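Local coordinates for PaaX domain-containing protein, C-domain protein (Mycobacterium tuberculosis, PDB 3KFW) that is of unknown function but, as a member of the PaaX family, probably binds DNA as a transcriptional repressor, at residues G15-W20 with G59-D64; R193-D198 with G214-Y219. One frame throughout, in Å; residues are numbered along the deposited sequence.

Contact 1: residues G15-W20 with G59-D64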
loop_
_atom_site.group_PDB
_atom_site.type_symbol
_atom_site.label_atom_id
_atom_site.label_comp_id
_atom_site.label_asym_id
_atom_site.label_seq_id
_atom_site.Cartn_x
_atom_site.Cartn_y
_atom_site.Cartn_z
ATOM N N GLY A 15 10.747 -41.334 -16.193
ATOM C CA GLY A 15 11.726 -41.517 -17.251
ATOM C C GLY A 15 11.521 -42.768 -18.085
ATOM O O GLY A 15 12.358 -43.069 -18.941
ATOM N N ALA A 16 10.428 -43.515 -17.846
ATOM C CA ALA A 16 10.129 -44.743 -18.656
ATOM C C ALA A 16 9.790 -44.357 -20.076
ATOM O O ALA A 16 10.431 -44.845 -21.022
ATOM C CB ALA A 16 9.014 -45.539 -18.073
ATOM N N HIS A 17 8.820 -43.439 -20.205
ATOM C CA HIS A 17 8.294 -43.005 -21.502
ATOM C C HIS A 17 9.415 -42.834 -22.556
ATOM O O HIS A 17 10.389 -42.171 -22.285
ATOM C CB HIS A 17 7.461 -41.735 -21.357
ATOM C CG HIS A 17 6.533 -41.518 -22.505
ATOM N ND1 HIS A 17 6.961 -41.023 -23.726
ATOM C CD2 HIS A 17 5.207 -41.768 -22.644
ATOM C CE1 HIS A 17 5.934 -40.949 -24.555
ATOM N NE2 HIS A 17 4.859 -41.403 -23.926
ATOM N N PRO A 18 9.275 -43.418 -23.753
ATOM C CA PRO A 18 8.113 -44.080 -24.396
ATOM C C PRO A 18 7.945 -45.577 -24.138
ATOM O O PRO A 18 7.031 -46.185 -24.698
ATOM C CB PRO A 18 8.410 -43.896 -25.922
ATOM C CG PRO A 18 9.870 -44.038 -26.010
ATOM C CD PRO A 18 10.411 -43.327 -24.701
ATOM N N ALA A 19 8.840 -46.191 -23.375
ATOM C CA ALA A 19 8.662 -47.619 -23.047
ATOM C C ALA A 19 7.327 -47.860 -22.257
ATOM O O ALA A 19 6.779 -46.931 -21.680
ATOM C CB ALA A 19 9.891 -48.161 -22.290
ATOM N N TRP A 20 6.804 -49.080 -22.283
ATOM C CA TRP A 20 5.478 -49.417 -21.706
ATOM C C TRP A 20 5.821 -50.346 -20.603
ATOM O O TRP A 20 6.841 -51.069 -20.693
ATOM C CB TRP A 20 4.632 -50.229 -22.677
ATOM C CG TRP A 20 4.178 -49.499 -23.875
ATOM C CD1 TRP A 20 4.852 -49.367 -25.073
ATOM C CD2 TRP A 20 2.928 -48.782 -24.029
ATOM N NE1 TRP A 20 4.109 -48.604 -25.926
ATOM C CE2 TRP A 20 2.917 -48.252 -25.328
ATOM C CE3 TRP A 20 1.851 -48.504 -23.178
ATOM C CZ2 TRP A 20 1.848 -47.492 -25.814
ATOM C CZ3 TRP A 20 0.785 -47.748 -23.673
ATOM C CH2 TRP A 20 0.797 -47.250 -24.975
ATOM N N GLY A 59 0.930 -52.547 -22.246
ATOM C CA GLY A 59 0.657 -52.210 -20.850
ATOM C C GLY A 59 0.360 -50.735 -20.642
ATOM O O GLY A 59 -0.633 -50.225 -21.140
ATOM N N TYR A 60 1.235 -50.043 -19.922
ATOM C CA TYR A 60 0.972 -48.676 -19.491
ATOM C C TYR A 60 2.223 -47.786 -19.630
ATOM O O TYR A 60 3.363 -48.254 -19.465
ATOM C CB TYR A 60 0.501 -48.688 -18.035
ATOM C CG TYR A 60 -0.754 -49.520 -17.739
ATOM C CD1 TYR A 60 -2.017 -48.949 -17.825
ATOM C CD2 TYR A 60 -0.668 -50.872 -17.356
ATOM C CE1 TYR A 60 -3.167 -49.689 -17.547
ATOM C CE2 TYR A 60 -1.854 -51.657 -17.053
ATOM C CZ TYR A 60 -3.097 -51.053 -17.151
ATOM O OH TYR A 60 -4.302 -51.764 -16.910
ATOM N N ARG A 61 2.000 -46.527 -19.992
ATOM C CA ARG A 61 3.029 -45.529 -20.016
ATOM C C ARG A 61 2.288 -44.187 -19.820
ATOM O O ARG A 61 1.053 -44.141 -19.944
ATOM C CB ARG A 61 3.858 -45.562 -21.312
ATOM C CG ARG A 61 3.159 -44.957 -22.476
ATOM C CD ARG A 61 4.032 -44.847 -23.725
ATOM N NE ARG A 61 3.236 -44.422 -24.872
ATOM C CZ ARG A 61 3.683 -44.350 -26.130
ATOM N NH1 ARG A 61 4.952 -44.650 -26.390
ATOM N NH2 ARG A 61 2.875 -43.939 -27.114
ATOM N N LEU A 62 3.021 -43.129 -19.446
ATOM C CA LEU A 62 2.410 -41.820 -19.171
ATOM C C LEU A 62 1.657 -41.215 -20.390
ATOM O O LEU A 62 2.082 -41.337 -21.509
ATOM C CB LEU A 62 3.503 -40.821 -18.676
ATOM C CG LEU A 62 3.819 -40.544 -17.172
ATOM C CD1 LEU A 62 3.686 -41.753 -16.240
ATOM C CD2 LEU A 62 5.194 -39.858 -16.967
ATOM N N SER A 63 0.568 -40.514 -20.119
ATOM C CA SER A 63 -0.097 -39.595 -21.044
ATOM C C SER A 63 0.787 -38.475 -21.553
ATOM O O SER A 63 1.628 -37.944 -20.791
ATOM C CB SER A 63 -1.206 -38.900 -20.276
ATOM O OG SER A 63 -2.149 -38.396 -21.184
ATOM N N ASP A 64 0.550 -38.036 -22.791
ATOM C CA ASP A 64 1.285 -36.898 -23.343
ATOM C C ASP A 64 1.155 -35.605 -22.518
ATOM O O ASP A 64 2.148 -34.882 -22.350
ATOM C CB ASP A 64 0.983 -36.678 -24.828
ATOM C CG ASP A 64 1.872 -37.548 -25.749
ATOM O OD1 ASP A 64 3.118 -37.575 -25.544
ATOM O OD2 ASP A 64 1.333 -38.200 -26.688
#
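The side chain of R61 runs out between H17 and W20, its guanidinium sandwiched by the two rings. W20 CZ2 lies over one face, 3.5 Å from R61 NE, and H17 NE2 over the opposite face, 3.6 Å from the same NE; both are offset toward the rim. The indole plane is nearly parallel to the guanidinium (15° apart), the imidazole more inclined. R61 chi1 (77°) places CG over the face of the six-membered ring of W20, a CH-pi contact 3.9 Å from its centroid, and the extended chain from CG to NE brings NE between the rings. At the guanidinium edge, R61 NH1 donates to P18 O (3.1 Å), in the carbonyl plane and on a lone pair; the peptide bond before P18 is cis. Packing is closest along this arginine and at the strand edge, where W20 CA makes a CA-H...O contact of 3.3 Å with Y60 O. Backbone bonding of Y60 with A21 ties strand 59-62 to the loop, and that of R61 with V54 pairs it with strand 53-56 in a hairpin consistent with the wing of a winged helix-turn-helix domain. Looser are the A19 side chain, which points away, and D64, whose OD1 stays 4.5 Å from H17 NE2. Stacking on both faces and one edge bond imply a guanidinium restrained in rotation, its charge probably eased by the indole and the P18 carbonyl.

Contact 2: residues R193-D198 with G214-Y219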
loop_
_atom_site.group_PDB
_atom_site.type_symbol
_atom_site.label_atom_id
_atom_site.label_comp_id
_atom_site.label_asym_id
_atom_site.label_seq_id
_atom_site.Cartn_x
_atom_site.Cartn_y
_atom_site.Cartn_z
ATOM N N ARG A 193 9.011 -30.237 -3.419
ATOM C CA ARG A 193 8.194 -29.081 -2.947
ATOM C C ARG A 193 9.078 -27.944 -2.430
ATOM O O ARG A 193 8.753 -26.782 -2.575
ATOM C CB ARG A 193 7.146 -29.485 -1.888
ATOM C CG ARG A 193 5.969 -30.252 -2.511
ATOM C CD ARG A 193 4.873 -30.569 -1.487
ATOM N NE ARG A 193 5.051 -31.891 -0.853
ATOM C CZ ARG A 193 5.473 -32.069 0.405
ATOM N NH1 ARG A 193 5.754 -31.008 1.151
ATOM N NH2 ARG A 193 5.606 -33.305 0.906
ATOM N N HIS A 194 10.214 -28.293 -1.854
ATOM C CA HIS A 194 11.109 -27.284 -1.403
ATOM C C HIS A 194 11.841 -26.574 -2.560
ATOM O O HIS A 194 11.973 -25.343 -2.547
ATOM C CB HIS A 194 12.086 -27.846 -0.384
ATOM C CG HIS A 194 12.730 -26.795 0.452
ATOM N ND1 HIS A 194 12.008 -25.790 1.058
ATOM C CD2 HIS A 194 14.023 -26.583 0.783
ATOM C CE1 HIS A 194 12.824 -25.023 1.760
ATOM N NE2 HIS A 194 14.052 -25.487 1.612
ATOM N N LEU A 195 12.315 -27.313 -3.539
ATOM C CA LEU A 195 12.951 -26.674 -4.696
ATOM C C LEU A 195 12.027 -25.719 -5.481
ATOM O O LEU A 195 12.488 -24.706 -6.037
ATOM C CB LEU A 195 13.542 -27.720 -5.622
ATOM C CG LEU A 195 14.668 -28.517 -4.954
ATOM C CD1 LEU A 195 14.969 -29.828 -5.672
ATOM C CD2 LEU A 195 15.927 -27.669 -4.839
ATOM N N LEU A 196 10.727 -26.031 -5.490
ATOM C CA LEU A 196 9.727 -25.269 -6.225
ATOM C C LEU A 196 9.763 -23.826 -5.801
ATOM O O LEU A 196 9.424 -22.939 -6.613
ATOM C CB LEU A 196 8.313 -25.830 -5.996
ATOM C CG LEU A 196 7.841 -27.025 -6.860
ATOM C CD1 LEU A 196 6.378 -27.317 -6.507
ATOM C CD2 LEU A 196 7.982 -26.778 -8.352
ATOM N N THR A 197 10.156 -23.617 -4.534
ATOM C CA THR A 197 10.260 -22.297 -3.939
ATOM C C THR A 197 11.666 -21.726 -3.998
ATOM O O THR A 197 11.902 -20.662 -3.430
ATOM C CB THR A 197 9.793 -22.244 -2.429
ATOM O OG1 THR A 197 10.810 -22.752 -1.586
ATOM C CG2 THR A 197 8.447 -23.008 -2.166
ATOM N N ASP A 198 12.606 -22.437 -4.653
ATOM C CA ASP A 198 13.988 -22.002 -4.709
ATOM C C ASP A 198 14.075 -20.617 -5.367
ATOM O O ASP A 198 13.550 -20.421 -6.487
ATOM C CB ASP A 198 14.806 -22.992 -5.516
ATOM C CG ASP A 198 16.343 -22.722 -5.442
ATOM O OD1 ASP A 198 16.837 -21.583 -5.190
ATOM O OD2 ASP A 198 17.076 -23.697 -5.642
ATOM N N GLY A 214 22.948 -29.729 -3.116
ATOM C CA GLY A 214 22.752 -30.908 -2.275
ATOM C C GLY A 214 21.349 -31.457 -2.488
ATOM O O GLY A 214 21.171 -32.673 -2.638
ATOM N N LEU A 215 20.345 -30.570 -2.519
ATOM C CA LEU A 215 18.944 -31.024 -2.656
ATOM C C LEU A 215 18.656 -31.600 -4.060
ATOM O O LEU A 215 18.058 -32.643 -4.173
ATOM C CB LEU A 215 17.955 -29.928 -2.257
ATOM C CG LEU A 215 17.817 -29.516 -0.768
ATOM C CD1 LEU A 215 17.268 -28.104 -0.631
ATOM C CD2 LEU A 215 16.955 -30.471 0.032
ATOM N N ARG A 216 19.133 -30.949 -5.120
ATOM C CA ARG A 216 19.081 -31.502 -6.480
ATOM C C ARG A 216 19.782 -32.867 -6.650
ATOM O O ARG A 216 19.183 -33.776 -7.273
ATOM C CB ARG A 216 19.617 -30.493 -7.512
ATOM C CG ARG A 216 18.654 -29.398 -7.766
ATOM C CD ARG A 216 19.209 -28.249 -8.580
ATOM N NE ARG A 216 18.175 -27.220 -8.548
ATOM C CZ ARG A 216 18.219 -26.131 -7.769
ATOM N NH1 ARG A 216 19.304 -25.917 -7.023
ATOM N NH2 ARG A 216 17.190 -25.259 -7.758
ATOM N N ALA A 217 21.010 -33.021 -6.138
ATOM C CA ALA A 217 21.744 -34.317 -6.179
ATOM C C ALA A 217 20.976 -35.472 -5.498
ATOM O O ALA A 217 20.906 -36.592 -6.040
ATOM C CB ALA A 217 23.164 -34.198 -5.609
ATOM N N ALA A 218 20.367 -35.176 -4.350
ATOM C CA ALA A 218 19.642 -36.161 -3.580
ATOM C C ALA A 218 18.369 -36.540 -4.310
ATOM O O ALA A 218 17.975 -37.713 -4.308
ATOM C CB ALA A 218 19.313 -35.615 -2.224
ATOM N N TYR A 219 17.716 -35.560 -4.937
ATOM C CA TYR A 219 16.535 -35.868 -5.737
ATOM C C TYR A 219 16.932 -36.674 -6.951
ATOM O O TYR A 219 16.272 -37.673 -7.250
ATOM C CB TYR A 219 15.731 -34.625 -6.162
ATOM C CG TYR A 219 14.640 -34.991 -7.141
ATOM C CD1 TYR A 219 14.801 -34.783 -8.512
ATOM C CD2 TYR A 219 13.458 -35.608 -6.706
ATOM C CE1 TYR A 219 13.804 -35.169 -9.430
ATOM C CE2 TYR A 219 12.462 -35.987 -7.605
ATOM C CZ TYR A 219 12.645 -35.770 -8.956
ATOM O OH TYR A 219 11.651 -36.143 -9.833
#
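The guanidinium of R216 has L195 CD2 over the centre of one face, 4.0 Å above the plane, and D198 OD2 near its edge. The imidazole of H194 meets L215 CD1 at its edge, in plane, 3.9 Å from H194 CD2, and also stacks with the ring of W164. The salt bridge is short: R216 NH2 donates to D198 OD2 at 2.6 Å with an N-H...O angle of 151°. OD2 is met from above the carboxylate plane, and the two planar groups are turned 32° against each other. The R216 chain is extended from CG to NE, and chi4 (102°) then turns the guanidinium out of line with it. Both groups have second partners, D198 OD1 taking the N-H of M200 and R216 NE giving to M77 O. The segments join the C-terminal part of helix 181-195 and the type I turn L195-D198 to helix 212-234, two helices of the PaaX-like C-terminal region. At their interface L195 CD2 packs against L215 CB at 4.0 Å, so one methyl touches both the neighbouring helix's leucine and the arginine's flat face. H194 O accepts from both T197 N and T197 OG1, the latter at 3.0 Å; T197 OG1 is also hydrogen-bonded to W164 NE1. W164, of helix 161-177, accepts a hydrogen bond from H194 NE2 on its O, and its side chain touches D198 and L215.

Overall arrangement
Contact 1 is a surface contact, about 20 Å from the centre of the chain to its own centre, whereas contact 2 is buried, about 8 Å by the same measure; their centres lie about 25 Å apart and they do not touch. They share no segment and follow one another along the chain, in the N-terminal PaaX-like and the C-terminal PaaX-like regions. Helix 64-77 borders both: L67 touches contact 1, and M77 at its other end reaches contact 2. Each turns on an arginine guanidinium, but the surface one is stacked between rings and bonded to a carbonyl, while the buried one is paired with a carboxylate, with a leucine methyl over one face.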